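Local structure of odorant binding protein (AGAP010409-PA) (Anopheles gambiae, 3L4A) at residues 30-35 against 39-44. The protein probably binds and carries small odorant molecules, as a secreted, all-helical member of the PBP/GOBP family of insect odorant-binding proteins. Sequence-based numbering, arbitrary orientation.
Sequences NEFPDD and HCFVRC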
# COMPACT_ATOMS: atom_id res chain seq x y z
N ASN A 30 3.23 -9.21 7.32
CA ASN A 30 2.96 -8.66 5.99
C ASN A 30 1.78 -9.33 5.29
O ASN A 30 1.77 -9.50 4.07
CB ASN A 30 4.21 -8.70 5.12
CG ASN A 30 5.29 -7.76 5.62
OD1 ASN A 30 5.03 -6.58 5.86
ND2 ASN A 30 6.50 -8.27 5.78
N GLU A 31 0.78 -9.70 6.09
CA GLU A 31 -0.44 -10.31 5.58
C GLU A 31 -1.60 -9.34 5.77
O GLU A 31 -1.88 -8.94 6.90
CB GLU A 31 -0.71 -11.63 6.30
CG GLU A 31 0.44 -12.62 6.21
CD GLU A 31 0.28 -13.79 7.16
OE1 GLU A 31 -0.48 -13.67 8.15
OE2 GLU A 31 0.91 -14.84 6.91
N PHE A 32 -2.27 -8.98 4.68
CA PHE A 32 -3.34 -7.98 4.75
C PHE A 32 -4.64 -8.47 4.14
O PHE A 32 -4.87 -8.32 2.95
CB PHE A 32 -2.88 -6.68 4.10
CG PHE A 32 -1.59 -6.17 4.65
CD1 PHE A 32 -0.39 -6.51 4.04
CD2 PHE A 32 -1.55 -5.41 5.81
CE1 PHE A 32 0.81 -6.07 4.56
CE2 PHE A 32 -0.36 -4.97 6.33
CZ PHE A 32 0.83 -5.29 5.70
N PRO A 33 -5.51 -9.07 4.97
CA PRO A 33 -6.78 -9.65 4.53
C PRO A 33 -7.74 -8.62 3.95
O PRO A 33 -7.61 -7.43 4.23
CB PRO A 33 -7.37 -10.23 5.82
CG PRO A 33 -6.22 -10.35 6.76
CD PRO A 33 -5.31 -9.21 6.42
N ASP A 34 -8.70 -9.09 3.15
CA ASP A 34 -9.63 -8.22 2.45
C ASP A 34 -10.86 -7.95 3.33
O ASP A 34 -11.94 -8.48 3.09
CB ASP A 34 -10.03 -8.84 1.11
CG ASP A 34 -10.79 -7.89 0.22
OD1 ASP A 34 -11.29 -6.86 0.71
OD2 ASP A 34 -10.90 -8.18 -1.00
N ASP A 35 -10.66 -7.13 4.36
CA ASP A 35 -11.73 -6.77 5.29
C ASP A 35 -11.68 -5.26 5.55
O ASP A 35 -10.65 -4.64 5.35
CB ASP A 35 -11.57 -7.56 6.59
CG ASP A 35 -10.40 -7.09 7.43
OD1 ASP A 35 -9.33 -7.73 7.39
OD2 ASP A 35 -10.55 -6.07 8.14
N HIS A 39 -8.56 -2.68 5.27
CA HIS A 39 -8.55 -1.67 4.20
C HIS A 39 -8.05 -0.34 4.75
O HIS A 39 -7.17 0.30 4.18
CB HIS A 39 -9.94 -1.45 3.61
CG HIS A 39 -10.50 -2.63 2.89
ND1 HIS A 39 -11.82 -2.70 2.50
CD2 HIS A 39 -9.93 -3.79 2.50
CE1 HIS A 39 -12.03 -3.85 1.88
NE2 HIS A 39 -10.90 -4.53 1.87
N CYS A 40 -8.64 0.08 5.86
CA CYS A 40 -8.25 1.35 6.47
C CYS A 40 -6.84 1.31 7.05
O CYS A 40 -6.12 2.31 7.00
CB CYS A 40 -9.26 1.80 7.52
SG CYS A 40 -10.86 2.29 6.83
N PHE A 41 -6.44 0.16 7.57
CA PHE A 41 -5.08 -0.01 8.08
C PHE A 41 -4.05 0.18 6.96
O PHE A 41 -3.06 0.89 7.13
CB PHE A 41 -4.91 -1.37 8.75
CG PHE A 41 -3.56 -1.57 9.37
CD1 PHE A 41 -3.27 -1.02 10.60
CD2 PHE A 41 -2.58 -2.29 8.71
CE1 PHE A 41 -2.03 -1.19 11.18
CE2 PHE A 41 -1.33 -2.47 9.28
CZ PHE A 41 -1.05 -1.91 10.52
N VAL A 42 -4.29 -0.46 5.82
CA VAL A 42 -3.40 -0.34 4.67
C VAL A 42 -3.34 1.10 4.18
O VAL A 42 -2.26 1.63 3.89
CB VAL A 42 -3.83 -1.30 3.56
CG1 VAL A 42 -3.16 -0.92 2.24
CG2 VAL A 42 -3.50 -2.73 3.98
N ARG A 43 -4.48 1.77 4.12
CA ARG A 43 -4.49 3.19 3.79
C ARG A 43 -3.60 3.98 4.75
O ARG A 43 -2.79 4.80 4.34
CB ARG A 43 -5.90 3.76 3.82
CG ARG A 43 -5.95 5.27 3.65
CD ARG A 43 -7.38 5.75 3.50
NE ARG A 43 -7.46 7.20 3.43
CZ ARG A 43 -7.58 7.99 4.49
NH1 ARG A 43 -7.65 7.47 5.71
NH2 ARG A 43 -7.65 9.31 4.33
N CYS A 44 -3.76 3.73 6.05
CA CYS A 44 -3.00 4.45 7.06
C CYS A 44 -1.50 4.26 6.88
O CYS A 44 -0.74 5.22 6.93
CB CYS A 44 -3.44 4.00 8.46
SG CYS A 44 -2.61 4.87 9.81
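His39 takes up both polar links between the loop residues 30-35 and residues 39-44 of helix 36-48, one through its ring and one through its backbone. Its NE2 donates to Asp34 OD1 at 2.6 Å, a short His-carboxylate bond with an N-H...O angle of 155°. The acceptor lies in the imidazole plane, whereas the histidine reaches the carboxylate on its anti side and out of its plane, the two groups being turned 54° apart. Asp34 can meet the ring because its CG stands anti to the backbone N (chi1 -169°), swinging the carboxylate back towards the helix. His39 N donates to Asp35 O at 2.9 Å, the i to i+4 bond of the first helical turn, and the same carbonyl oxygen sits 3.0 Å above one face of the imidazole. Asp35 is the N-cap; its carboxylate caps a backbone N of that turn and bonds Thr38 OG1.

Phe32 CE2 meets Phe41 CE2 edge to edge at 4.0 Å, while Val42 CG2 lies 3.8 Å from Phe32 CD2. Phe32 O is bonded by the hydroxyl of Tyr101.

The loop thus leads from helix 21-28 back along the opening turns of helix 36-48, where Phe41 stacks on Tyr27. Helix 96-105 packs against His39 and Val42, and disulfides Cys40-Cys97 and Cys44-Cys11, part of the disulfide-linked helical framework of insect odorant-binding proteins, tie helix 36-48 to helices 96-105 and 5-14.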